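Local atomic coordinates of L-hydantoinase (Arthrobacter aurescens, PDB entry 1GKR), a protein that hydrolyses the cyclic amide ring of hydantoin derivatives at a two-zinc site, preferring aryl- to alkyl-substituted substrates, with a stereoselectivity that depends on the substrate. Residues E276-G279 / P280-V284; A206-E209 / A210-V214; V400-S403 / Q404-S407; S412-D415 / G416-V419. All coordinates share one frame; numbering follows the deposited sequence.

Contact 1 (E276-G279 / P280-V284)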
# COMPACT_ATOMS: atom_id res chain seq x y z
N GLU A 276 14.12 -2.23 -35.04
CA GLU A 276 14.81 -2.69 -36.23
C GLU A 276 14.70 -1.81 -37.47
O GLU A 276 15.70 -1.59 -38.16
CB GLU A 276 14.39 -4.11 -36.56
CG GLU A 276 15.31 -5.15 -35.95
CD GLU A 276 14.66 -6.52 -35.88
OE1 GLU A 276 14.13 -6.98 -36.92
OE2 GLU A 276 14.68 -7.13 -34.78
N ARG A 277 13.51 -1.30 -37.77
CA ARG A 277 13.40 -0.47 -38.96
C ARG A 277 13.75 0.99 -38.74
O ARG A 277 14.19 1.65 -39.68
CB ARG A 277 12.00 -0.57 -39.57
CG ARG A 277 10.95 0.26 -38.89
CD ARG A 277 9.55 -0.15 -39.30
NE ARG A 277 8.54 0.55 -38.51
CZ ARG A 277 8.30 1.85 -38.58
NH1 ARG A 277 9.00 2.61 -39.43
NH2 ARG A 277 7.37 2.41 -37.81
N ILE A 278 13.58 1.51 -37.52
CA ILE A 278 13.90 2.92 -37.24
C ILE A 278 15.31 3.09 -36.72
O ILE A 278 15.92 4.16 -36.86
CB ILE A 278 12.90 3.52 -36.23
CG1 ILE A 278 11.50 3.55 -36.84
CG2 ILE A 278 13.32 4.92 -35.83
CD1 ILE A 278 10.42 3.93 -35.86
N GLY A 279 15.84 2.04 -36.10
CA GLY A 279 17.19 2.09 -35.59
C GLY A 279 17.54 3.26 -34.69
O GLY A 279 16.75 3.66 -33.84
N PRO A 280 18.73 3.84 -34.88
CA PRO A 280 19.23 4.97 -34.09
C PRO A 280 18.37 6.22 -34.04
O PRO A 280 18.54 7.05 -33.16
CB PRO A 280 20.61 5.24 -34.71
CG PRO A 280 20.39 4.88 -36.15
CD PRO A 280 19.57 3.60 -36.06
N TYR A 281 17.44 6.35 -34.97
CA TYR A 281 16.59 7.53 -35.00
C TYR A 281 15.52 7.47 -33.93
O TYR A 281 14.71 8.39 -33.78
CB TYR A 281 15.98 7.69 -36.39
CG TYR A 281 17.04 8.09 -37.38
CD1 TYR A 281 17.64 9.35 -37.31
CD2 TYR A 281 17.53 7.18 -38.33
CE1 TYR A 281 18.70 9.70 -38.14
CE2 TYR A 281 18.59 7.51 -39.16
CZ TYR A 281 19.17 8.77 -39.06
OH TYR A 281 20.23 9.11 -39.86
N MET A 282 15.54 6.39 -33.18
CA MET A 282 14.59 6.13 -32.13
C MET A 282 15.36 6.03 -30.82
O MET A 282 14.79 5.82 -29.76
CB MET A 282 13.91 4.81 -32.44
CG MET A 282 13.01 4.30 -31.38
SD MET A 282 12.79 2.54 -31.60
CE MET A 282 12.75 2.46 -33.31
N LYS A 283 16.68 6.17 -30.90
CA LYS A 283 17.50 6.09 -29.71
C LYS A 283 17.35 7.36 -28.91
O LYS A 283 17.82 8.42 -29.31
CB LYS A 283 18.97 5.91 -30.05
CG LYS A 283 19.81 5.69 -28.82
CD LYS A 283 21.26 5.50 -29.16
CE LYS A 283 22.10 5.45 -27.91
NZ LYS A 283 23.54 5.40 -28.26
N VAL A 284 16.69 7.24 -27.76
CA VAL A 284 16.45 8.39 -26.92
C VAL A 284 16.67 7.95 -25.46
O VAL A 284 16.83 6.76 -25.19
CB VAL A 284 15.02 8.90 -27.20
CG1 VAL A 284 14.03 8.09 -26.43
CG2 VAL A 284 14.91 10.38 -26.92
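Ile-278 packs against both Met-282 and Tyr-281 where helix 275-278 gives way to the short 3-10 turn 280-282. Its CG2 branch carries the contact, touching Met-282 CB (3.4 Å) and, less closely, Tyr-281 CB (3.9 Å). The Met-282 side chain leaves with CG anti to the backbone N (chi1 173°) and bends at chi3, crossing the isoleucine at roughly a right angle; the place of CE against Ile-278 is doubtful. Two backbone bonds close the turn, from Tyr-281 N to Ile-278 O (3.3 Å) and from Met-282 N to Gly-279 O (3.1 Å). Between them Gly-279 ends the helix with a positive phi of 52°, favourable to glycine. Replacing Ile-278 by alanine removes the CG2 branch and would probably leave a gap beside the CB atoms of Met-282 and Tyr-281. In contrast to this buried side, Glu-276 and Arg-277 point away to the exposed surface of the helix. The Tyr-281 ring leads away from the turn, meets the ring of Tyr-411 and bonds through OH to Glu-322. The turn thus leads from helix 275-278 into the loop before helix 291-303, with Lys-283 anchored to the carbonyls of Ala-331 and Val-328 in another loop.

Contact 2 (A206-E209 / A210-V214)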
# COMPACT_ATOMS: atom_id res chain seq x y z
N ALA A 206 18.35 -3.20 -29.07
CA ALA A 206 17.90 -4.04 -27.97
C ALA A 206 18.95 -3.98 -26.88
O ALA A 206 18.62 -3.87 -25.69
CB ALA A 206 17.74 -5.45 -28.45
N ALA A 207 20.21 -4.06 -27.27
CA ALA A 207 21.30 -3.99 -26.31
C ALA A 207 21.27 -2.65 -25.57
O ALA A 207 21.55 -2.57 -24.36
CB ALA A 207 22.63 -4.16 -27.03
N TYR A 208 20.94 -1.59 -26.30
CA TYR A 208 20.88 -0.27 -25.72
C TYR A 208 19.81 -0.23 -24.63
O TYR A 208 20.10 0.09 -23.48
CB TYR A 208 20.56 0.77 -26.80
CG TYR A 208 20.21 2.12 -26.24
CD1 TYR A 208 21.11 2.82 -25.44
CD2 TYR A 208 18.95 2.67 -26.45
CE1 TYR A 208 20.77 4.03 -24.86
CE2 TYR A 208 18.60 3.89 -25.87
CZ TYR A 208 19.51 4.56 -25.08
OH TYR A 208 19.17 5.77 -24.51
N GLU A 209 18.57 -0.55 -25.00
CA GLU A 209 17.45 -0.55 -24.07
C GLU A 209 17.81 -1.31 -22.79
O GLU A 209 17.51 -0.85 -21.68
CB GLU A 209 16.23 -1.20 -24.74
CG GLU A 209 14.87 -0.97 -24.06
CD GLU A 209 14.58 -1.91 -22.88
OE1 GLU A 209 15.05 -3.07 -22.90
OE2 GLU A 209 13.87 -1.49 -21.95
N ALA A 210 18.46 -2.45 -22.94
CA ALA A 210 18.83 -3.26 -21.78
C ALA A 210 19.86 -2.60 -20.89
O ALA A 210 19.94 -2.92 -19.71
CB ALA A 210 19.34 -4.60 -22.23
N SER A 211 20.67 -1.70 -21.45
CA SER A 211 21.70 -1.02 -20.67
C SER A 211 21.12 0.07 -19.76
O SER A 211 21.79 0.54 -18.84
CB SER A 211 22.79 -0.44 -21.59
OG SER A 211 22.31 0.65 -22.37
N GLN A 212 19.88 0.46 -20.03
CA GLN A 212 19.20 1.47 -19.22
C GLN A 212 17.79 0.96 -18.97
O GLN A 212 16.82 1.59 -19.35
CB GLN A 212 19.15 2.81 -19.96
CG GLN A 212 20.52 3.28 -20.45
CD GLN A 212 20.52 4.70 -21.00
OE1 GLN A 212 21.46 5.11 -21.69
NE2 GLN A 212 19.47 5.46 -20.70
N PRO A 213 17.67 -0.21 -18.32
CA PRO A 213 16.40 -0.87 -18.00
C PRO A 213 15.44 -0.05 -17.15
O PRO A 213 15.83 0.96 -16.57
CB PRO A 213 16.83 -2.16 -17.31
CG PRO A 213 18.11 -1.78 -16.66
CD PRO A 213 18.79 -0.95 -17.72
N VAL A 214 14.18 -0.50 -17.08
CA VAL A 214 13.20 0.24 -16.30
C VAL A 214 13.51 0.25 -14.81
O VAL A 214 13.28 1.26 -14.14
CB VAL A 214 11.75 -0.31 -16.48
CG1 VAL A 214 11.44 -0.53 -17.93
CG2 VAL A 214 11.58 -1.58 -15.73
O HOH W 1 13.85 -2.26 -19.17
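Helix 205-211 runs out here: Ala-210 N still bonds to Ala-206 O (3.1 Å) in the alpha pattern, but Ser-211 N bonds mainly to Tyr-208 O and Gln-212 N to Glu-209 O, three residues back. The Ser-211 hydroxyl also donates to Tyr-208 O, lying in the carbonyl plane on a lone pair, while Ser-211 N reaches the same oxygen from 55° above that plane. Two donors of one residue thereby grip one carbonyl from different directions. The Tyr-208 ring and the Gln-212 amide cross with their planes 69° apart, and Gln-212 OE1 lies 3.4 Å from Tyr-208 CE1. A chi1 of 169° swings the tyrosine ring away from its own amide nitrogen; its hydroxyl bonds to Val-284 O, and the ring makes a cation-pi contact with Lys-283. A phenylalanine in place of Tyr-208 would probably leave the Val-284 carbonyl without this donor. Gln-212, its chain extended beyond CG, bonds through NE2 to Glu-185, and its side chain lies about 6 Å from that of the zinc ligand His-183. A water donates to Glu-209 OE2 (2.9 Å) and accepts from Val-214 N (2.8 Å), just after Pro-213 at the N-cap of helix 214-231. Since Glu-209 also forms a salt bridge with Arg-289, its carboxylate is likely to stay ionised and to couple the end of one helix to the start of the next through that water.

Contact 3 (V400-S403 / Q404-S407)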
# COMPACT_ATOMS: atom_id res chain seq x y z
N VAL A 400 3.97 12.10 -42.68
CA VAL A 400 4.94 13.03 -42.14
C VAL A 400 6.16 12.86 -43.06
O VAL A 400 6.59 11.73 -43.33
CB VAL A 400 5.30 12.71 -40.65
CG1 VAL A 400 5.27 11.24 -40.42
CG2 VAL A 400 6.68 13.25 -40.30
N ASP A 401 6.67 13.97 -43.58
CA ASP A 401 7.83 13.96 -44.48
C ASP A 401 8.97 14.76 -43.85
O ASP A 401 9.07 15.98 -44.04
CB ASP A 401 7.44 14.57 -45.82
CG ASP A 401 8.56 14.52 -46.84
OD1 ASP A 401 9.64 13.95 -46.52
OD2 ASP A 401 8.36 15.06 -47.95
N ALA A 402 9.84 14.08 -43.12
CA ALA A 402 10.94 14.73 -42.42
C ALA A 402 11.76 15.73 -43.22
O ALA A 402 12.26 16.70 -42.67
CB ALA A 402 11.86 13.67 -41.82
N SER A 403 11.88 15.51 -44.53
CA SER A 403 12.66 16.40 -45.39
C SER A 403 12.00 17.75 -45.57
O SER A 403 12.64 18.69 -46.03
CB SER A 403 12.86 15.77 -46.75
OG SER A 403 11.61 15.59 -47.39
N GLN A 404 10.72 17.83 -45.22
CA GLN A 404 9.96 19.07 -45.33
C GLN A 404 10.02 19.88 -44.04
O GLN A 404 9.51 21.00 -43.97
CB GLN A 404 8.50 18.78 -45.68
CG GLN A 404 8.30 18.15 -47.04
CD GLN A 404 9.05 18.90 -48.13
OE1 GLN A 404 8.83 20.09 -48.34
NE2 GLN A 404 9.96 18.20 -48.82
N PHE A 405 10.64 19.30 -43.01
CA PHE A 405 10.77 19.97 -41.72
C PHE A 405 11.38 21.34 -41.87
O PHE A 405 12.30 21.54 -42.66
CB PHE A 405 11.64 19.15 -40.77
CG PHE A 405 10.92 18.01 -40.10
CD1 PHE A 405 9.63 17.66 -40.49
CD2 PHE A 405 11.55 17.28 -39.09
CE1 PHE A 405 8.97 16.59 -39.88
CE2 PHE A 405 10.90 16.21 -38.47
CZ PHE A 405 9.61 15.87 -38.87
N ARG A 406 10.89 22.29 -41.09
CA ARG A 406 11.39 23.65 -41.13
C ARG A 406 12.61 23.83 -40.23
O ARG A 406 13.32 24.82 -40.32
CB ARG A 406 10.28 24.59 -40.70
CG ARG A 406 8.95 24.27 -41.36
CD ARG A 406 9.01 24.63 -42.81
NE ARG A 406 9.22 26.06 -42.97
CZ ARG A 406 9.97 26.62 -43.91
NH1 ARG A 406 10.60 25.87 -44.81
NH2 ARG A 406 10.09 27.95 -43.97
N SER A 407 12.86 22.85 -39.37
CA SER A 407 13.98 22.91 -38.43
C SER A 407 15.34 22.72 -39.10
O SER A 407 15.42 22.38 -40.28
CB SER A 407 13.80 21.85 -37.35
OG SER A 407 13.76 20.56 -37.92
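The Phe-405 ring carries Ala-402 CA over the centre of one face, in a CH-pi contact 3.7 Å from the ring centroid and only 13° off the normal. Val-400 CG2 approaches the same ring obliquely, 4.1 Å from Phe-405 CE1. Two other flat groups, the Asp-401 carboxylate and the Gln-404 amide, are turned 45° against each other. The carboxylate meets the aliphatic part of the glutamine, where Asp-401 OD2 lies 3.2 Å from Gln-404 CG. Its other oxygen, Asp-401 OD1, accepts from the Ser-403 hydroxyl at 2.7 Å, met from above the carboxylate plane, and weakly from Ser-403 N as well. The aspartate chi1 of -177° directs the carboxylate away from its own backbone N, which places OD1 near both serine donors. The glutamine chain bends at its second torsion, and Gln-404 NE2 makes a weak bond to Ser-403 OG (3.4 Å). Backbone bonds from Gln-404 N to Asp-401 O (2.7 Å) and from Phe-405 N to Ala-402 O (3.1 Å) complete the turn. Outside the turn, Phe-405 packs on Glu-339, Thr-340 and Ser-412, while Arg-406 forms a salt bridge with Glu-80 of helix 75-85. Chemically the turn is two-sided: the CH-pi contact of the buried phenylalanine braces it internally, whereas the more exposed Asp-401, Ser-403 and Gln-404 are joined by a polar chain in which the serine hydroxyl gives one bond to the carboxylate and weakly receives another from the amide.

Contact 4 (S412-D415 / G416-V419)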
# COMPACT_ATOMS: atom_id res chain seq x y z
N SER A 412 13.32 12.11 -38.76
CA SER A 412 12.39 11.86 -37.67
C SER A 412 12.00 10.41 -37.57
O SER A 412 11.90 9.72 -38.58
CB SER A 412 11.13 12.70 -37.89
OG SER A 412 10.04 12.19 -37.15
N PRO A 413 11.78 9.92 -36.33
CA PRO A 413 11.39 8.53 -36.07
C PRO A 413 10.02 8.26 -36.71
O PRO A 413 9.68 7.12 -37.03
CB PRO A 413 11.28 8.47 -34.54
CG PRO A 413 12.08 9.63 -34.08
CD PRO A 413 11.82 10.69 -35.08
N PHE A 414 9.25 9.32 -36.90
CA PHE A 414 7.91 9.24 -37.47
C PHE A 414 7.90 9.41 -38.97
O PHE A 414 6.84 9.34 -39.59
CB PHE A 414 7.02 10.31 -36.84
CG PHE A 414 7.02 10.30 -35.34
CD1 PHE A 414 6.59 9.19 -34.64
CD2 PHE A 414 7.48 11.41 -34.64
CE1 PHE A 414 6.62 9.16 -33.25
CE2 PHE A 414 7.51 11.40 -33.25
CZ PHE A 414 7.08 10.27 -32.55
N ASP A 415 9.06 9.63 -39.56
CA ASP A 415 9.14 9.84 -41.00
C ASP A 415 8.34 8.77 -41.74
O ASP A 415 8.45 7.58 -41.43
CB ASP A 415 10.60 9.84 -41.44
CG ASP A 415 10.81 10.47 -42.79
OD1 ASP A 415 10.09 11.43 -43.16
OD2 ASP A 415 11.74 10.02 -43.49
N GLY A 416 7.51 9.21 -42.68
CA GLY A 416 6.71 8.28 -43.46
C GLY A 416 5.37 7.87 -42.87
O GLY A 416 4.48 7.42 -43.60
N MET A 417 5.22 8.02 -41.56
CA MET A 417 3.97 7.65 -40.92
C MET A 417 2.80 8.53 -41.31
O MET A 417 2.96 9.71 -41.62
CB MET A 417 4.13 7.67 -39.41
CG MET A 417 4.75 6.42 -38.89
SD MET A 417 4.88 6.50 -37.11
CE MET A 417 6.53 5.71 -36.91
N PRO A 418 1.59 7.95 -41.32
CA PRO A 418 0.39 8.70 -41.68
C PRO A 418 -0.04 9.72 -40.64
O PRO A 418 0.21 9.55 -39.44
CB PRO A 418 -0.65 7.59 -41.88
CG PRO A 418 -0.22 6.57 -40.91
CD PRO A 418 1.28 6.54 -41.08
N VAL A 419 -0.69 10.77 -41.12
CA VAL A 419 -1.18 11.86 -40.30
C VAL A 419 -2.63 12.10 -40.71
O VAL A 419 -2.90 12.43 -41.86
CB VAL A 419 -0.37 13.14 -40.56
CG1 VAL A 419 -0.95 14.30 -39.78
CG2 VAL A 419 1.08 12.90 -40.19
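Chi1 values of -52° and -82° turn the side chains of Phe-414 and Met-417 back beside their own backbone N; with Met-417 extended at chi2, its sulfur reaches the Phe-414 ring within a type II beta turn. The sulfur comes to the ring edge, near its plane: Met-417 SD is 5.4 Å from the centroid of the Phe-414 ring and 4.0 Å from Phe-414 CD1, a Met-aromatic contact. A bend at the last torsion of the methionine then takes Met-417 CE to Pro-413 O (3.5 Å). The turn is closed by Met-417 N bonding to Phe-414 O, although that oxygen is less surely placed. Gly-416 occupies its third position with a phi of 87°, where a side chain would run into the carbonyl of Asp-415. A type I turn overlaps it upstream, from Ser-412 to Asp-415, with Asp-415 N bonded to Ser-412 O (3.0 Å). There Ser-412 OG accepts from Phe-414 N (3.0 Å), an ST turn. Helix 341-350 meets both key side chains through Met-344, and Asp-415 OD1 accepts a hydrogen bond from Ala-402 N. The pairing is consistent with a favourable approach of the polarisable sulfur to the electropositive ring edge, beside two overlapping turns in which Ser-412 OG and Asp-415 OD1 each take a backbone N-H.

From the N terminus, contact 2 comes first, ending helix 205-211 and handing the chain to helix 214-231. Contact 1 follows, closing the turn after helix 275-278; contacts 3 and 4 then shape the loop between strands 398-399 and 418-428. Each is a contact between near neighbours in sequence, and the four run in series without nesting or crossing. Contact 1 touches both contact 2 and contact 4: Lys-283 and Val-284 reach contact 2, while Ile-278 CD1 packs against Pro-413 O and Arg-277 against Met-417 of contact 4. Contacts 3 and 4 are joined where Gly-416 N bonds to Val-400 O, beside the pairing of strands 398-399 and 418-428. Contacts 2 and 3 stay apart, their nearest atoms about 19 Å from each other.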